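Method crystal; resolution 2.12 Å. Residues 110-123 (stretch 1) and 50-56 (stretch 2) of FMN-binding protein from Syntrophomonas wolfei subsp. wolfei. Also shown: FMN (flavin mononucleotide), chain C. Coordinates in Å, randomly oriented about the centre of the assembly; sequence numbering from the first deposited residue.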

# COMPACT_ATOMS: atom_id res chain seq x y z
N GLU A 110 -25.25 -6.99 -12.44
CA GLU A 110 -24.78 -8.18 -11.73
C GLU A 110 -23.66 -7.89 -10.72
O GLU A 110 -23.70 -8.36 -9.58
CB GLU A 110 -24.36 -9.28 -12.72
CG GLU A 110 -23.22 -8.89 -13.66
CD GLU A 110 -22.81 -10.01 -14.61
OE1 GLU A 110 -23.43 -11.10 -14.57
OE2 GLU A 110 -21.84 -9.81 -15.38
N TYR A 111 -22.66 -7.11 -11.13
CA TYR A 111 -21.54 -6.78 -10.24
C TYR A 111 -21.99 -5.99 -9.01
O TYR A 111 -21.59 -6.30 -7.89
CB TYR A 111 -20.50 -5.94 -10.97
CG TYR A 111 -19.79 -6.63 -12.10
CD1 TYR A 111 -19.04 -7.79 -11.88
CD2 TYR A 111 -19.79 -6.08 -13.38
CE1 TYR A 111 -18.36 -8.41 -12.92
CE2 TYR A 111 -19.11 -6.68 -14.41
CZ TYR A 111 -18.39 -7.84 -14.19
OH TYR A 111 -17.72 -8.42 -15.24
N PHE A 112 -22.81 -4.97 -9.25
CA PHE A 112 -23.34 -4.13 -8.18
C PHE A 112 -24.13 -4.98 -7.18
O PHE A 112 -23.93 -4.87 -5.97
CB PHE A 112 -24.23 -3.03 -8.78
CG PHE A 112 -24.75 -2.05 -7.77
CD1 PHE A 112 -24.01 -0.94 -7.42
CD2 PHE A 112 -25.99 -2.23 -7.19
CE1 PHE A 112 -24.49 -0.02 -6.50
CE2 PHE A 112 -26.47 -1.32 -6.26
CZ PHE A 112 -25.73 -0.22 -5.92
N ASP A 113 -25.02 -5.81 -7.71
CA ASP A 113 -25.83 -6.70 -6.89
C ASP A 113 -24.95 -7.65 -6.08
O ASP A 113 -25.16 -7.88 -4.90
CB ASP A 113 -26.81 -7.50 -7.77
CG ASP A 113 -27.91 -6.64 -8.38
OD1 ASP A 113 -28.10 -5.46 -7.98
OD2 ASP A 113 -28.62 -7.16 -9.27
N ARG A 114 -23.95 -8.22 -6.74
CA ARG A 114 -23.02 -9.14 -6.10
C ARG A 114 -22.29 -8.48 -4.92
O ARG A 114 -22.32 -8.99 -3.81
CB ARG A 114 -22.02 -9.64 -7.14
CG ARG A 114 -21.04 -10.69 -6.66
CD ARG A 114 -21.75 -11.97 -6.26
NE ARG A 114 -20.77 -13.00 -5.93
CZ ARG A 114 -21.08 -14.24 -5.54
NH1 ARG A 114 -22.35 -14.63 -5.44
NH2 ARG A 114 -20.11 -15.09 -5.25
N ILE A 115 -21.65 -7.33 -5.17
CA ILE A 115 -20.90 -6.66 -4.11
C ILE A 115 -21.81 -6.13 -2.99
O ILE A 115 -21.37 -5.97 -1.86
CB ILE A 115 -20.01 -5.51 -4.66
CG1 ILE A 115 -18.85 -5.22 -3.71
CG2 ILE A 115 -20.84 -4.24 -4.91
CD1 ILE A 115 -17.84 -6.35 -3.56
N LYS A 116 -23.07 -5.84 -3.32
CA LYS A 116 -24.04 -5.34 -2.34
C LYS A 116 -24.30 -6.43 -1.30
O LYS A 116 -24.26 -6.17 -0.09
CB LYS A 116 -25.35 -4.91 -3.02
CG LYS A 116 -26.41 -4.37 -2.07
N LYS A 117 -24.58 -7.64 -1.79
CA LYS A 117 -24.82 -8.80 -0.93
C LYS A 117 -23.67 -8.96 0.06
O LYS A 117 -23.89 -9.11 1.25
CB LYS A 117 -24.97 -10.07 -1.77
CG LYS A 117 -26.17 -10.06 -2.71
N ARG A 118 -22.44 -8.90 -0.45
CA ARG A 118 -21.26 -9.02 0.40
C ARG A 118 -21.22 -7.92 1.46
O ARG A 118 -21.08 -8.21 2.65
CB ARG A 118 -19.98 -9.00 -0.45
CG ARG A 118 -18.68 -9.09 0.36
CD ARG A 118 -17.47 -9.20 -0.55
NE ARG A 118 -17.41 -10.48 -1.25
CZ ARG A 118 -16.81 -11.58 -0.79
NH1 ARG A 118 -16.19 -11.60 0.38
NH2 ARG A 118 -16.82 -12.68 -1.53
N LEU A 119 -21.37 -6.66 1.03
CA LEU A 119 -21.35 -5.51 1.95
C LEU A 119 -22.40 -5.61 3.05
O LEU A 119 -22.16 -5.15 4.18
CB LEU A 119 -21.51 -4.19 1.20
CG LEU A 119 -21.46 -2.89 2.03
CD1 LEU A 119 -20.21 -2.84 2.92
CD2 LEU A 119 -21.53 -1.66 1.12
N ASP A 120 -23.56 -6.19 2.74
CA ASP A 120 -24.64 -6.35 3.73
C ASP A 120 -24.16 -7.13 4.96
O ASP A 120 -24.61 -6.87 6.08
CB ASP A 120 -25.86 -7.05 3.12
CG ASP A 120 -26.64 -6.18 2.13
OD1 ASP A 120 -26.43 -4.95 2.09
OD2 ASP A 120 -27.48 -6.73 1.40
N ASN A 121 -23.25 -8.07 4.75
CA ASN A 121 -22.71 -8.90 5.84
C ASN A 121 -21.46 -8.31 6.50
O ASN A 121 -20.64 -9.06 7.02
CB ASN A 121 -22.41 -10.30 5.30
CG ASN A 121 -23.61 -10.95 4.66
OD1 ASN A 121 -24.75 -10.62 4.97
ND2 ASN A 121 -23.36 -11.90 3.76
N THR A 122 -21.33 -6.98 6.49
CA THR A 122 -20.16 -6.30 7.06
C THR A 122 -20.54 -5.28 8.14
O THR A 122 -21.71 -4.92 8.29
CB THR A 122 -19.39 -5.58 5.94
OG1 THR A 122 -19.16 -6.48 4.85
CG2 THR A 122 -18.05 -5.05 6.43
N THR A 123 -19.53 -4.83 8.89
CA THR A 123 -19.72 -3.76 9.88
C THR A 123 -20.10 -2.48 9.15
O THR A 123 -20.76 -1.60 9.70
CB THR A 123 -18.42 -3.48 10.70
OG1 THR A 123 -17.92 -4.69 11.27
CG2 THR A 123 -18.68 -2.46 11.81
N1 FMN C . -13.81 1.97 2.07
C2 FMN C . -14.36 1.58 0.85
O2 FMN C . -14.81 2.43 0.08
N3 FMN C . -14.40 0.24 0.51
C4 FMN C . -13.90 -0.73 1.37
O4 FMN C . -13.96 -1.93 1.03
C4A FMN C . -13.37 -0.34 2.61
N5 FMN C . -12.87 -1.28 3.51
C5A FMN C . -12.33 -0.90 4.73
C6 FMN C . -11.83 -1.88 5.60
C7 FMN C . -11.29 -1.52 6.83
C7M FMN C . -10.76 -2.58 7.75
C8 FMN C . -11.23 -0.16 7.20
C8M FMN C . -10.64 0.26 8.52
C9 FMN C . -11.72 0.81 6.33
C9A FMN C . -12.28 0.45 5.08
N10 FMN C . -12.78 1.41 4.18
C10 FMN C . -13.32 1.01 2.96
C1' FMN C . -12.76 2.88 4.53
C2' FMN C . -11.60 3.64 3.89
O2' FMN C . -10.37 3.02 4.21
C3' FMN C . -11.64 5.10 4.35
O3' FMN C . -12.75 5.73 3.74
C4' FMN C . -10.36 5.88 4.05
O4' FMN C . -10.38 7.11 4.74
C5' FMN C . -10.19 6.17 2.57
O5' FMN C . -8.96 6.83 2.36
P FMN C . -8.73 7.85 1.13
O1P FMN C . -9.49 9.13 1.34
O2P FMN C . -9.16 7.26 -0.20
O3P FMN C . -7.27 8.16 1.20
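Stretch 2 (50-56) SVLEMIG

Stretch 2 lies on the helix 110-120 as a short extended segment, with residues 52-55 in a β-strand and Ser50, Val51 and Gly56 in loop or turn conformation around it. Helix and strand run in broadly opposed directions: the angle between their N-to-C vectors is 136°, well short of strict antiparallel, and the axes approach to 9.1 Å. The register follows from this. Ile55 lies near the N-terminal turn of the helix at Tyr111, Leu52 comes level with Ile115, and Val51 sits beside Leu119, the CA-CA distances falling from 9.7 to 7.3 to 6.3 Å, so the backbones draw together toward the C-terminal end of the helix.

The strand alternation decides what reaches the helix. Glu53 and Ile55 direct their CA-to-CB bonds toward it, while Leu52 and Met54, a selenomethionine, point away. Val51, just before the strand, also points toward the helix. The helix answers with residues spaced by three or four: Tyr111, Arg114, Ile115, Arg118, Leu119 and, past its last turns, Thr122.

The polar centre is Glu53, a buried carboxylate whose two oxygens are each met by a different arginine. OE2 of Glu53 takes hydrogen bonds from Arg114 NE at 2.7 Å and Arg114 NH2 at 2.9 Å, and lies at the edge of the Arg114 guanidinium, close to the plane, where the N-H groups are directed. OE1 of Glu53 is held by Arg118, with NE at 3.2 Å and a weak bond from NH2 at 3.3 Å. Both pairs are salt bridges. Arg114 and Arg118 are one helical turn apart, so a single extended glutamate, with chi1 and chi2 both t, can be bracketed by two cations from the same helix. Arg118 NH1 is satisfied elsewhere in the structure. Its guanidinium has Leu52 O and Glu53 CA over one face; although Leu52 O is 3.2 Å from Arg118 NE, the angle is poor and no hydrogen bond forms. Proximity to a carbonyl is not enough when the N-H points at a carboxylate.

Apolar contacts extend on from this charged cluster. Toward the N-terminal end of the helix, Ile55 CD1 meets the edge of the Tyr111 ring, 4.0 Å from its CD1. Toward the other end, Val51, the residue of stretch 2 most covered by stretch 1, fits between branched side chains: its CG1 is 4.2 Å from Ile115 CD1, and its CG2 is 3.9 Å from Leu119 CD1. Ile115 CD1 also packs 3.5 Å from Val51 O, its CB pointing sideways but its end turning inward.

The backbone amides preceding the strand serve the flavin, as befits an FMN-binding protein. Ser50 N donates to FMN N5 at 3.0 Å and Val51 N to FMN O4 at 2.7 Å, both with favourable angles. Val51 thus divides its roles: the amide reads the cofactor while the side chain anchors on the helix.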

# COMPACT_ATOMS: atom_id res chain seq x y z
N SER A 50 -11.34 -3.49 2.11
CA SER A 50 -11.57 -4.93 2.23
C SER A 50 -12.93 -5.49 1.71
O SER A 50 -13.10 -6.71 1.71
CB SER A 50 -11.36 -5.39 3.68
OG SER A 50 -12.39 -4.90 4.52
N VAL A 51 -13.90 -4.65 1.31
CA VAL A 51 -15.17 -5.20 0.77
C VAL A 51 -14.93 -5.56 -0.70
O VAL A 51 -15.32 -4.82 -1.62
CB VAL A 51 -16.37 -4.27 0.95
CG1 VAL A 51 -17.65 -4.96 0.45
CG2 VAL A 51 -16.53 -3.89 2.40
N LEU A 52 -14.29 -6.71 -0.91
CA LEU A 52 -13.83 -7.15 -2.24
C LEU A 52 -14.19 -8.58 -2.61
O LEU A 52 -14.41 -9.44 -1.75
CB LEU A 52 -12.30 -7.16 -2.28
CG LEU A 52 -11.48 -5.92 -2.02
CD1 LEU A 52 -10.02 -6.33 -2.12
CD2 LEU A 52 -11.82 -4.80 -3.02
N GLU A 53 -14.13 -8.82 -3.92
CA GLU A 53 -14.34 -10.15 -4.47
C GLU A 53 -13.65 -10.30 -5.83
O GLU A 53 -13.78 -9.43 -6.72
CB GLU A 53 -15.84 -10.43 -4.60
CG GLU A 53 -16.16 -11.84 -5.04
CD GLU A 53 -17.64 -12.16 -4.94
OE1 GLU A 53 -18.36 -11.48 -4.17
OE2 GLU A 53 -18.08 -13.10 -5.60
N MSE A 54 -12.89 -11.38 -5.98
CA MSE A 54 -12.24 -11.73 -7.25
C MSE A 54 -13.14 -12.74 -7.96
O MSE A 54 -13.60 -13.72 -7.35
CB MSE A 54 -10.84 -12.27 -7.02
CG MSE A 54 -10.21 -12.94 -8.21
SE MSE A 54 -8.35 -13.27 -7.79
CE MSE A 54 -7.84 -14.42 -9.29
N ILE A 55 -13.44 -12.45 -9.23
CA ILE A 55 -14.31 -13.27 -10.08
C ILE A 55 -13.46 -13.77 -11.25
O ILE A 55 -12.77 -12.98 -11.91
CB ILE A 55 -15.51 -12.42 -10.60
CG1 ILE A 55 -16.34 -11.88 -9.43
CG2 ILE A 55 -16.39 -13.23 -11.54
CD1 ILE A 55 -17.28 -10.76 -9.80
N GLY A 56 -13.49 -15.07 -11.48
CA GLY A 56 -12.71 -15.69 -12.54
C GLY A 56 -11.22 -15.54 -12.26
O GLY A 56 -10.77 -15.73 -11.11